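PDB 1OLT: oxygen-independent coproporphyrinogen III oxidase from Escherichia coli, which catalyses the anaerobic oxidative decarboxylation of two propionate groups of coproporphyrinogen III to the vinyl groups of protoporphyrinogen IX in heme biosynthesis, using S-adenosylmethionine and a [4Fe-4S] cluster. Local coordinates for residues A[89-97]-A[126-134]; A[105-116]-A[136-147]. All coordinates share one frame; numbering follows the deposited sequence.

Overall arrangement
The two contacts are successive layers of the radical SAM core: contact 1 joins the neighbouring helices 80-96 and 120-133, and contact 2 pairs the parallel strands 105-112 and 140-146. In the chain their segments alternate, so that strand 105-112 runs between the two helices and helix 120-133 crosses over to the next strand, with the centres of the contacts about 14 Å apart. The layers meet at Trp110, where CZ2 lies 3.4 Å from SD of Met127 and 3.5 Å from CD2 of Leu126. Contact 2 carries the residues that meet both S-adenosylmethionine molecules and the cluster, whereas in contact 1 the side chain of Leu89 stays about 11 Å from the nearer S-adenosylmethionine.

Contact 1 of 2, residues A[89-97]-A[126-134]; sequences LEQEIVHRA and LMKLLRENF
Ile93 fits as a knob into the hole formed by Leu126, Leu129, Leu130 and Asn133, a compact example of how neighbouring helices pack outside a parallel sheet. The axes of the short helical segments 89-96 and 126-133 run only 6° from parallel, 10.4 Å apart at closest approach. The two branches of Ile93 divide the work. With CG1 beside the backbone N (chi1 -72°), CD1 is carried into the leucines, 3.9 Å from Leu130 CD2, while CG2, on the carbonyl side, rests 3.7 Å from Asn133 CB. Leu126 has CG anti to its N, which sends CD1 inward to meet Leu89 CD1 at 4.0 Å, methyl against methyl. At the margin of the contact, Leu129 crosses Glu90 at about a right angle and touches the aliphatic CB and CG of that residue, whose carboxylate forms a salt bridge with Arg125.

At the C-terminal end Ala97 lays its CB over one face of the Phe134 ring, 3.9 Å from the centroid and 24° off the normal, a CH-pi contact offset toward the rim. Asn133 folds back on its own helix: ND2 gives a bond of 2.8 Å to Leu129 O, in the carbonyl plane and on a lone pair, which fixes the amide while its CB packs on Ile93 and Ala97. An alanine at this position would keep CB but lose the amide, and is likely to leave Leu129 O without this side-chain donor and Ile93 CG2 less covered. A water lies within hydrogen-bonding distance of Ala97 O and Asn133 O.

On the inner side, Leu89 and Leu126 also touch strand 53-62, and Leu126 and Leu130 reach Trp110. No direct hydrogen bond joins the two segments: the interface is mainly apolar, with the Glu90-Arg125 salt bridge linking the helices at its margin and the Asn133 amide bonded within its own helix.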
loop_
_atom_site.group_PDB
_atom_site.type_symbol
_atom_site.label_atom_id
_atom_site.label_comp_id
_atom_site.label_asym_id
_atom_site.label_seq_id
_atom_site.Cartn_x
_atom_site.Cartn_y
_atom_site.Cartn_z
ATOM N N LEU A 89 11.465 5.347 18.534
ATOM C CA LEU A 89 10.960 4.018 18.166
ATOM C C LEU A 89 11.312 2.988 19.229
ATOM O O LEU A 89 10.439 2.193 19.629
ATOM C CB LEU A 89 11.490 3.536 16.834
ATOM C CG LEU A 89 10.870 4.129 15.577
ATOM C CD1 LEU A 89 11.680 3.604 14.417
ATOM C CD2 LEU A 89 9.400 3.651 15.490
ATOM N N GLU A 90 12.527 3.047 19.747
ATOM C CA GLU A 90 12.889 2.193 20.889
ATOM C C GLU A 90 11.880 2.315 22.060
ATOM O O GLU A 90 11.455 1.330 22.643
ATOM C CB GLU A 90 14.296 2.507 21.405
ATOM C CG GLU A 90 14.687 1.686 22.647
ATOM C CD GLU A 90 16.169 1.864 23.092
ATOM O OE1 GLU A 90 16.841 2.834 22.682
ATOM O OE2 GLU A 90 16.662 1.055 23.946
ATOM N N GLN A 91 11.558 3.531 22.427
ATOM C CA GLN A 91 10.637 3.771 23.530
ATOM C C GLN A 91 9.200 3.286 23.138
ATOM O O GLN A 91 8.530 2.599 23.917
ATOM C CB GLN A 91 10.628 5.224 23.937
ATOM C CG GLN A 91 11.930 5.744 24.628
ATOM C CD GLN A 91 12.397 4.871 25.732
ATOM O OE1 GLN A 91 11.583 4.397 26.498
ATOM N NE2 GLN A 91 13.700 4.535 25.745
ATOM N N GLU A 92 8.789 3.539 21.917
ATOM C CA GLU A 92 7.476 3.051 21.475
ATOM C C GLU A 92 7.417 1.503 21.540
ATOM O O GLU A 92 6.431 0.928 22.066
ATOM C CB GLU A 92 7.083 3.581 20.065
ATOM C CG GLU A 92 5.664 3.259 19.700
ATOM C CD GLU A 92 5.228 3.725 18.256
ATOM O OE1 GLU A 92 6.064 4.279 17.490
ATOM O OE2 GLU A 92 4.044 3.484 17.918
ATOM N N ILE A 93 8.466 0.858 21.064
ATOM C CA ILE A 93 8.541 -0.563 20.997
ATOM C C ILE A 93 8.539 -1.138 22.412
ATOM O O ILE A 93 7.776 -2.110 22.741
ATOM C CB ILE A 93 9.763 -1.020 20.206
ATOM C CG1 ILE A 93 9.523 -0.734 18.716
ATOM C CG2 ILE A 93 10.031 -2.444 20.452
ATOM C CD1 ILE A 93 10.758 -0.678 17.875
ATOM N N VAL A 94 9.328 -0.516 23.272
ATOM C CA VAL A 94 9.452 -0.960 24.649
ATOM C C VAL A 94 8.120 -0.888 25.410
ATOM O O VAL A 94 7.833 -1.721 26.220
ATOM C CB VAL A 94 10.623 -0.105 25.327
ATOM C CG1 VAL A 94 10.393 0.147 26.681
ATOM C CG2 VAL A 94 11.983 -0.829 25.021
ATOM N N HIS A 95 7.304 0.118 25.108
ATOM C CA HIS A 95 6.010 0.256 25.726
ATOM C C HIS A 95 4.868 -0.598 25.080
ATOM O O HIS A 95 4.054 -1.083 25.792
ATOM C CB HIS A 95 5.627 1.730 25.787
ATOM C CG HIS A 95 6.519 2.525 26.709
ATOM N ND1 HIS A 95 6.098 2.963 27.951
ATOM C CD2 HIS A 95 7.814 2.935 26.587
ATOM C CE1 HIS A 95 7.088 3.621 28.546
ATOM N NE2 HIS A 95 8.141 3.604 27.752
ATOM N N ARG A 96 4.855 -0.766 23.761
ATOM C CA ARG A 96 3.773 -1.474 23.047
ATOM C C ARG A 96 3.994 -2.964 22.960
ATOM O O ARG A 96 3.054 -3.745 23.163
ATOM C CB ARG A 96 3.572 -0.941 21.635
ATOM C CG ARG A 96 2.875 0.377 21.569
ATOM C CD ARG A 96 1.483 0.256 22.104
ATOM N NE ARG A 96 0.577 1.354 21.820
ATOM C CZ ARG A 96 -0.293 1.875 22.698
ATOM N NH1 ARG A 96 -0.304 1.523 23.972
ATOM N NH2 ARG A 96 -1.129 2.831 22.307
ATOM N N ALA A 97 5.223 -3.369 22.745
ATOM C CA ALA A 97 5.523 -4.775 22.547
ATOM C C ALA A 97 5.090 -5.771 23.640
ATOM O O ALA A 97 4.677 -6.881 23.282
ATOM C CB ALA A 97 6.979 -4.958 22.196
ATOM N N LEU A 126 17.431 -1.106 14.528
ATOM C CA LEU A 126 16.019 -1.252 14.510
ATOM C C LEU A 126 15.578 -2.680 14.420
ATOM O O LEU A 126 14.635 -3.069 15.123
ATOM C CB LEU A 126 15.399 -0.400 13.415
ATOM C CG LEU A 126 13.885 -0.420 13.289
ATOM C CD1 LEU A 126 13.158 -0.106 14.593
ATOM C CD2 LEU A 126 13.486 0.521 12.247
ATOM N N MET A 127 16.206 -3.470 13.528
ATOM C CA MET A 127 15.845 -4.866 13.410
ATOM C C MET A 127 16.026 -5.615 14.730
ATOM O O MET A 127 15.240 -6.453 15.109
ATOM C CB MET A 127 16.644 -5.558 12.329
ATOM C CG MET A 127 16.189 -5.271 10.972
ATOM S SD MET A 127 14.409 -5.705 10.742
ATOM C CE MET A 127 14.318 -7.197 11.528
ATOM N N LYS A 128 17.115 -5.300 15.422
ATOM C CA LYS A 128 17.450 -5.911 16.701
ATOM C C LYS A 128 16.397 -5.561 17.753
ATOM O O LYS A 128 15.962 -6.437 18.512
ATOM C CB LYS A 128 18.877 -5.496 17.152
ATOM C CG LYS A 128 19.317 -6.025 18.540
ATOM C CD LYS A 128 20.715 -5.491 18.953
ATOM C CE LYS A 128 21.157 -6.050 20.314
ATOM N NZ LYS A 128 22.612 -6.444 20.279
ATOM N N LEU A 129 15.956 -4.311 17.786
ATOM C CA LEU A 129 14.869 -3.910 18.707
ATOM C C LEU A 129 13.577 -4.723 18.442
ATOM O O LEU A 129 12.889 -5.149 19.366
ATOM C CB LEU A 129 14.513 -2.446 18.525
ATOM C CG LEU A 129 15.485 -1.461 19.149
ATOM C CD1 LEU A 129 15.155 -0.090 18.630
ATOM C CD2 LEU A 129 15.386 -1.549 20.653
ATOM N N LEU A 130 13.281 -4.922 17.179
ATOM C CA LEU A 130 12.044 -5.610 16.754
ATOM C C LEU A 130 12.159 -7.094 17.124
ATOM O O LEU A 130 11.224 -7.631 17.703
ATOM C CB LEU A 130 11.804 -5.398 15.236
ATOM C CG LEU A 130 11.367 -4.003 14.879
ATOM C CD1 LEU A 130 11.459 -3.746 13.379
ATOM C CD2 LEU A 130 9.957 -3.673 15.438
ATOM N N ARG A 131 13.282 -7.749 16.775
ATOM C CA ARG A 131 13.507 -9.181 17.002
ATOM C C ARG A 131 13.566 -9.524 18.476
ATOM O O ARG A 131 13.177 -10.594 18.845
ATOM C CB ARG A 131 14.853 -9.721 16.413
ATOM C CG ARG A 131 14.807 -9.805 14.891
ATOM C CD ARG A 131 15.926 -10.633 14.233
ATOM N NE ARG A 131 15.804 -10.550 12.759
ATOM C CZ ARG A 131 15.029 -11.322 11.956
ATOM N NH1 ARG A 131 14.220 -12.300 12.414
ATOM N NH2 ARG A 131 15.082 -11.092 10.648
ATOM N N GLU A 132 14.092 -8.629 19.282
ATOM C CA GLU A 132 14.189 -8.904 20.698
ATOM C C GLU A 132 12.920 -8.599 21.427
ATOM O O GLU A 132 12.787 -9.036 22.538
ATOM C CB GLU A 132 15.352 -8.114 21.338
ATOM C CG GLU A 132 16.669 -8.712 20.858
ATOM C CD GLU A 132 17.891 -8.071 21.512
ATOM O OE1 GLU A 132 17.759 -6.948 22.073
ATOM O OE2 GLU A 132 18.964 -8.702 21.390
ATOM N N ASN A 133 11.997 -7.842 20.842
ATOM C CA ASN A 133 10.774 -7.487 21.546
ATOM C C ASN A 133 9.489 -8.144 21.032
ATOM O O ASN A 133 8.475 -8.082 21.709
ATOM C CB ASN A 133 10.610 -5.971 21.573
ATOM C CG ASN A 133 11.538 -5.354 22.585
ATOM O OD1 ASN A 133 11.278 -5.472 23.737
ATOM N ND2 ASN A 133 12.679 -4.754 22.134
ATOM N N PHE A 134 9.563 -8.751 19.854
ATOM C CA PHE A 134 8.469 -9.530 19.278
ATOM C C PHE A 134 9.032 -10.875 18.846
ATOM O O PHE A 134 10.225 -10.981 18.491
ATOM C CB PHE A 134 7.863 -8.825 18.027
ATOM C CG PHE A 134 7.271 -7.463 18.295
ATOM C CD1 PHE A 134 5.976 -7.329 18.708
ATOM C CD2 PHE A 134 8.023 -6.300 18.082
ATOM C CE1 PHE A 134 5.420 -6.087 18.903
ATOM C CE2 PHE A 134 7.487 -5.066 18.279
ATOM C CZ PHE A 134 6.186 -4.948 18.685
HETATM O O HOH W 1 5.979 -9.012 21.982
#

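Contact 2 of 2, residues A[105-116]-A[136-147]. With SAM (S-adenosylmethionine), chain C; SAM (S-adenosylmethionine), chain D; SF4 (iron/sulfur cluster), chain B.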
loop_
_atom_site.group_PDB
_atom_site.type_symbol
_atom_site.label_atom_id
_atom_site.label_comp_id
_atom_site.label_asym_id
_atom_site.label_seq_id
_atom_site.Cartn_x
_atom_site.Cartn_y
_atom_site.Cartn_z
ATOM N N VAL A 105 4.861 -13.180 14.870
ATOM C CA VAL A 105 4.912 -12.189 13.818
ATOM C C VAL A 105 5.148 -12.927 12.497
ATOM O O VAL A 105 6.105 -13.660 12.363
ATOM C CB VAL A 105 5.972 -11.150 14.085
ATOM C CG1 VAL A 105 6.108 -10.291 12.919
ATOM C CG2 VAL A 105 5.550 -10.326 15.344
ATOM N N SER A 106 4.223 -12.768 11.555
ATOM C CA SER A 106 4.302 -13.384 10.251
ATOM C C SER A 106 4.758 -12.406 9.174
ATOM O O SER A 106 5.107 -12.806 8.048
ATOM C CB SER A 106 2.916 -13.965 9.874
ATOM O OG SER A 106 1.947 -12.914 9.815
ATOM N N GLN A 107 4.806 -11.133 9.531
ATOM C CA GLN A 107 5.023 -10.062 8.543
ATOM C C GLN A 107 5.632 -8.785 9.151
ATOM O O GLN A 107 5.145 -8.335 10.186
ATOM C CB GLN A 107 3.676 -9.726 7.983
ATOM C CG GLN A 107 3.668 -9.015 6.693
ATOM C CD GLN A 107 2.209 -8.967 6.065
ATOM O OE1 GLN A 107 1.884 -9.751 5.161
ATOM N NE2 GLN A 107 1.364 -8.042 6.572
ATOM N N LEU A 108 6.650 -8.207 8.498
ATOM C CA LEU A 108 7.187 -6.904 8.871
ATOM C C LEU A 108 7.469 -6.161 7.584
ATOM O O LEU A 108 8.088 -6.713 6.675
ATOM C CB LEU A 108 8.503 -7.063 9.645
ATOM C CG LEU A 108 9.381 -5.825 9.831
ATOM C CD1 LEU A 108 8.672 -4.824 10.664
ATOM C CD2 LEU A 108 10.693 -6.232 10.429
ATOM N N HIS A 109 7.070 -4.890 7.545
ATOM C CA HIS A 109 7.398 -4.020 6.471
ATOM C C HIS A 109 7.809 -2.639 6.995
ATOM O O HIS A 109 7.210 -2.113 7.944
ATOM C CB HIS A 109 6.225 -3.833 5.579
ATOM C CG HIS A 109 6.497 -2.950 4.406
ATOM N ND1 HIS A 109 6.845 -3.440 3.195
ATOM C CD2 HIS A 109 6.507 -1.610 4.278
ATOM C CE1 HIS A 109 7.002 -2.444 2.332
ATOM N NE2 HIS A 109 6.780 -1.323 2.957
ATOM N N TRP A 110 8.829 -2.094 6.366
ATOM C CA TRP A 110 9.235 -0.741 6.601
ATOM C C TRP A 110 8.844 0.067 5.351
ATOM O O TRP A 110 9.270 -0.233 4.254
ATOM C CB TRP A 110 10.742 -0.624 6.807
ATOM C CG TRP A 110 11.298 -1.306 8.075
ATOM C CD1 TRP A 110 10.603 -2.016 9.017
ATOM C CD2 TRP A 110 12.672 -1.355 8.482
ATOM N NE1 TRP A 110 11.449 -2.525 9.962
ATOM C CE2 TRP A 110 12.733 -2.127 9.675
ATOM C CE3 TRP A 110 13.855 -0.829 7.979
ATOM C CZ2 TRP A 110 13.930 -2.391 10.337
ATOM C CZ3 TRP A 110 15.066 -1.109 8.660
ATOM C CH2 TRP A 110 15.084 -1.852 9.808
ATOM N N GLY A 111 8.122 1.146 5.596
ATOM C CA GLY A 111 7.668 2.049 4.585
ATOM C C GLY A 111 8.090 3.473 4.936
ATOM O O GLY A 111 8.761 3.728 5.948
ATOM N N GLY A 112 7.621 4.413 4.153
ATOM C CA GLY A 112 7.975 5.806 4.412
ATOM C C GLY A 112 7.441 6.754 3.352
ATOM O O GLY A 112 6.320 6.523 2.839
ATOM N N GLY A 113 8.205 7.813 2.988
ATOM C CA GLY A 113 9.539 8.049 3.376
ATOM C C GLY A 113 10.448 7.059 2.750
ATOM O O GLY A 113 10.034 6.243 1.932
ATOM N N THR A 114 11.722 7.085 3.170
ATOM C CA THR A 114 12.728 6.254 2.619
ATOM C C THR A 114 13.381 5.405 3.699
ATOM O O THR A 114 14.293 5.875 4.413
ATOM C CB THR A 114 13.792 7.099 1.934
ATOM O OG1 THR A 114 13.275 7.898 0.880
ATOM C CG2 THR A 114 14.791 6.172 1.230
ATOM N N PRO A 115 12.936 4.163 3.881
ATOM C CA PRO A 115 13.572 3.284 4.875
ATOM C C PRO A 115 15.075 3.159 4.766
ATOM O O PRO A 115 15.703 3.082 5.829
ATOM C CB PRO A 115 12.876 1.931 4.658
ATOM C CG PRO A 115 11.485 2.344 4.174
ATOM C CD PRO A 115 11.723 3.550 3.323
ATOM N N THR A 116 15.605 3.154 3.547
ATOM C CA THR A 116 17.032 3.099 3.314
ATOM C C THR A 116 17.801 4.408 3.512
ATOM O O THR A 116 19.012 4.466 3.230
ATOM C CB THR A 116 17.358 2.445 1.957
ATOM O OG1 THR A 116 16.648 3.049 0.853
ATOM C CG2 THR A 116 16.948 1.043 2.004
ATOM N N PHE A 136 9.303 -13.466 16.088
ATOM C CA PHE A 136 9.195 -13.566 14.635
ATOM C C PHE A 136 9.125 -15.009 14.224
ATOM O O PHE A 136 9.928 -15.838 14.704
ATOM C CB PHE A 136 10.426 -12.966 13.958
ATOM C CG PHE A 136 10.366 -11.511 13.793
ATOM C CD1 PHE A 136 10.303 -10.670 14.909
ATOM C CD2 PHE A 136 10.369 -10.956 12.552
ATOM C CE1 PHE A 136 10.260 -9.321 14.766
ATOM C CE2 PHE A 136 10.301 -9.569 12.395
ATOM C CZ PHE A 136 10.233 -8.768 13.519
ATOM N N ASN A 137 8.181 -15.330 13.338
ATOM C CA ASN A 137 8.191 -16.651 12.701
ATOM C C ASN A 137 9.482 -16.732 11.840
ATOM O O ASN A 137 9.935 -15.746 11.246
ATOM C CB ASN A 137 6.970 -16.901 11.790
ATOM C CG ASN A 137 5.661 -16.944 12.541
ATOM O OD1 ASN A 137 5.633 -17.118 13.766
ATOM N ND2 ASN A 137 4.549 -16.804 11.805
ATOM N N ALA A 138 10.042 -17.923 11.760
ATOM C CA ALA A 138 11.263 -18.145 10.978
ATOM C C ALA A 138 11.065 -17.853 9.480
ATOM O O ALA A 138 12.004 -17.420 8.778
ATOM C CB ALA A 138 11.754 -19.618 11.199
ATOM N N ASP A 139 9.840 -18.062 8.999
ATOM C CA ASP A 139 9.491 -17.770 7.601
ATOM C C ASP A 139 8.677 -16.497 7.437
ATOM O O ASP A 139 7.951 -16.361 6.486
ATOM C CB ASP A 139 8.734 -18.945 6.990
ATOM C CG ASP A 139 7.423 -19.163 7.647
ATOM O OD1 ASP A 139 7.156 -18.509 8.689
ATOM O OD2 ASP A 139 6.596 -19.946 7.204
ATOM N N ALA A 140 8.818 -15.539 8.370
ATOM C CA ALA A 140 8.181 -14.247 8.198
ATOM C C ALA A 140 8.566 -13.570 6.896
ATOM O O ALA A 140 9.667 -13.673 6.417
ATOM C CB ALA A 140 8.496 -13.311 9.443
ATOM N N GLU A 141 7.687 -12.674 6.444
ATOM C CA GLU A 141 7.828 -11.943 5.169
ATOM C C GLU A 141 8.333 -10.644 5.700
ATOM O O GLU A 141 7.668 -10.005 6.484
ATOM C CB GLU A 141 6.469 -11.812 4.480
ATOM C CG GLU A 141 6.438 -10.933 3.260
ATOM C CD GLU A 141 5.004 -10.600 2.809
ATOM O OE1 GLU A 141 4.285 -11.505 2.368
ATOM O OE2 GLU A 141 4.602 -9.429 2.900
ATOM N N ILE A 142 9.536 -10.289 5.324
ATOM C CA ILE A 142 10.231 -9.086 5.867
ATOM C C ILE A 142 10.651 -8.181 4.679
ATOM O O ILE A 142 11.521 -8.549 3.868
ATOM C CB ILE A 142 11.450 -9.537 6.713
ATOM C CG1 ILE A 142 10.974 -10.390 7.898
ATOM C CG2 ILE A 142 12.228 -8.353 7.251
ATOM C CD1 ILE A 142 12.066 -10.988 8.659
ATOM N N SER A 143 9.960 -7.062 4.531
ATOM C CA SER A 143 10.052 -6.231 3.345
ATOM C C SER A 143 10.400 -4.782 3.664
ATOM O O SER A 143 10.182 -4.282 4.770
ATOM C CB SER A 143 8.748 -6.236 2.533
ATOM O OG SER A 143 7.625 -5.901 3.287
ATOM N N ILE A 144 10.934 -4.121 2.663
ATOM C CA ILE A 144 11.382 -2.752 2.827
ATOM C C ILE A 144 11.290 -2.062 1.462
ATOM O O ILE A 144 11.451 -2.701 0.407
ATOM C CB ILE A 144 12.846 -2.740 3.335
ATOM C CG1 ILE A 144 13.372 -1.327 3.628
ATOM C CG2 ILE A 144 13.781 -3.420 2.338
ATOM C CD1 ILE A 144 14.703 -1.287 4.311
ATOM N N GLU A 145 11.056 -0.758 1.510
ATOM C CA GLU A 145 11.107 0.109 0.344
ATOM C C GLU A 145 12.415 0.834 0.218
ATOM O O GLU A 145 13.011 1.248 1.212
ATOM C CB GLU A 145 9.951 1.093 0.406
ATOM C CG GLU A 145 8.610 0.385 0.662
ATOM C CD GLU A 145 7.406 1.249 0.524
ATOM O OE1 GLU A 145 7.329 1.975 -0.523
ATOM O OE2 GLU A 145 6.524 1.186 1.453
ATOM N N VAL A 146 12.869 1.012 -1.019
ATOM C CA VAL A 146 14.246 1.415 -1.299
ATOM C C VAL A 146 14.219 2.507 -2.346
ATOM O O VAL A 146 13.637 2.326 -3.395
ATOM C CB VAL A 146 15.085 0.232 -1.863
ATOM C CG1 VAL A 146 16.503 0.706 -2.172
ATOM C CG2 VAL A 146 15.145 -0.906 -0.868
ATOM N N ASP A 147 14.856 3.624 -2.064
ATOM C CA ASP A 147 15.100 4.674 -3.071
ATOM C C ASP A 147 16.460 4.356 -3.748
ATOM O O ASP A 147 17.486 4.246 -3.064
ATOM C CB ASP A 147 15.182 5.998 -2.314
ATOM C CG ASP A 147 15.568 7.188 -3.181
ATOM O OD1 ASP A 147 15.402 7.162 -4.420
ATOM O OD2 ASP A 147 16.013 8.236 -2.638
HETATM N N SAM C . 11.041 6.603 -0.762
HETATM C CA SAM C . 11.268 5.534 -1.724
HETATM C C SAM C . 11.318 6.001 -3.184
HETATM O O SAM C . 10.804 7.132 -3.491
HETATM O OXT SAM C . 11.923 5.262 -3.934
HETATM C CB SAM C . 10.091 4.553 -1.557
HETATM C CG SAM C . 8.795 4.739 -2.300
HETATM S SD SAM C . 7.773 6.087 -1.764
HETATM C CE SAM C . 7.562 5.838 0.003
HETATM C "C5'" SAM C . 6.064 5.415 -2.142
HETATM C "C4'" SAM C . 5.474 5.577 -3.587
HETATM O "O4'" SAM C . 4.354 6.450 -3.661
HETATM C "C3'" SAM C . 6.438 6.199 -4.569
HETATM O "O3'" SAM C . 7.490 5.319 -4.983
HETATM C "C2'" SAM C . 5.522 6.715 -5.686
HETATM O "O2'" SAM C . 5.404 5.754 -6.735
HETATM C "C1'" SAM C . 4.184 6.854 -5.003
HETATM N N9 SAM C . 3.673 8.210 -4.986
HETATM C C8 SAM C . 4.133 9.206 -4.164
HETATM N N7 SAM C . 3.426 10.310 -4.386
HETATM C C5 SAM C . 2.489 10.016 -5.342
HETATM C C6 SAM C . 1.479 10.774 -5.958
HETATM N N6 SAM C . 1.239 12.049 -5.654
HETATM N N1 SAM C . 0.702 10.161 -6.900
HETATM C C2 SAM C . 0.925 8.821 -7.237
HETATM N N3 SAM C . 1.890 8.083 -6.641
HETATM C C4 SAM C . 2.662 8.688 -5.715
HETATM N N SAM D . 0.050 6.015 -0.591
HETATM C CA SAM D . 0.596 6.094 -1.959
HETATM C C SAM D . -0.360 6.838 -2.915
HETATM O O SAM D . -0.040 7.860 -3.554
HETATM O OXT SAM D . -1.542 6.481 -3.111
HETATM C CB SAM D . 0.939 4.675 -2.483
HETATM C CG SAM D . 2.111 3.945 -1.752
HETATM S SD SAM D . 1.598 2.573 -0.663
HETATM C CE SAM D . 1.871 1.118 -1.738
HETATM C "C5'" SAM D . 2.878 2.253 0.608
HETATM C "C4'" SAM D . 3.061 3.443 1.537
HETATM O "O4'" SAM D . 1.857 3.563 2.279
HETATM C "C3'" SAM D . 4.165 3.270 2.586
HETATM O "O3'" SAM D . 5.451 3.476 2.030
HETATM C "C2'" SAM D . 3.688 4.258 3.614
HETATM O "O2'" SAM D . 3.942 5.566 3.177
HETATM C "C1'" SAM D . 2.168 4.017 3.609
HETATM N N9 SAM D . 1.762 2.988 4.550
HETATM C C8 SAM D . 1.759 1.651 4.360
HETATM N N7 SAM D . 1.317 1.040 5.529
HETATM C C5 SAM D . 1.055 1.971 6.408
HETATM C C6 SAM D . 0.611 1.921 7.701
HETATM N N6 SAM D . 0.296 0.798 8.324
HETATM N N1 SAM D . 0.469 3.098 8.344
HETATM C C2 SAM D . 0.752 4.269 7.751
HETATM N N3 SAM D . 1.213 4.333 6.494
HETATM C C4 SAM D . 1.351 3.194 5.831
HETATM FE FE1 SF4 B . 10.793 10.493 -0.449
HETATM FE FE2 SF4 B . 8.465 10.573 -1.731
HETATM FE FE3 SF4 B . 10.134 8.649 -1.983
HETATM FE FE4 SF4 B . 10.599 10.784 -2.906
HETATM S S1 SF4 B . 8.856 9.491 -3.652
HETATM S S2 SF4 B . 12.208 9.600 -1.932
HETATM S S3 SF4 B . 9.979 12.174 -1.458
HETATM S S4 SF4 B . 9.018 9.205 -0.211
HETATM O O HOH W 2 6.350 -7.922 4.432
HETATM O O HOH W 3 15.427 9.433 -0.106
HETATM O O HOH W 4 17.979 4.786 -0.364
#
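The S-adenosylmethionine site of the radical SAM core lies at the C-terminal ends of two neighbouring parallel strands, 105-112 and 140-146, joined by the crossover helix 120-133. From Gln107 beside Glu141 to Trp110 beside Ile144 their backbones pair residue by residue, for example through Leu108 N to Glu141 O and Ser143 N to Leu108 O, both 2.9 Å. One face of the sheet is apolar: Val105 CG1 stands over the centre of the Phe136 ring, Leu108 CD2 meets that ring at its edge, and Ile144 CD1 lies 3.8 Å from Trp110 CE3.

The other face is polar. His109, with CG anti to the backbone N (chi1 -179°), is gripped in its ring plane at both nitrogens. ND1 pairs with Ser143 OG at 2.6 Å, while NE2 donates to Glu145 OE2 at 2.9 Å and 166°, meeting the anti side of the carboxylate. The same OE2 accepts a 2.6 Å bond from O3' of the S-adenosylmethionine of chain D, whose O2' donates to Gly112 O. Beyond the cis peptide that precedes Gly113, Gly113 O lies 2.9 Å from N of the S-adenosylmethionine of chain C, which binds cluster iron through that N and a carboxylate oxygen.

Glu145 is thus held by His109 as it grips a ribose hydroxyl, a second-shell arrangement in which the imidazole, itself paired with Ser143, probably fixes how the carboxylate is turned toward the ribose.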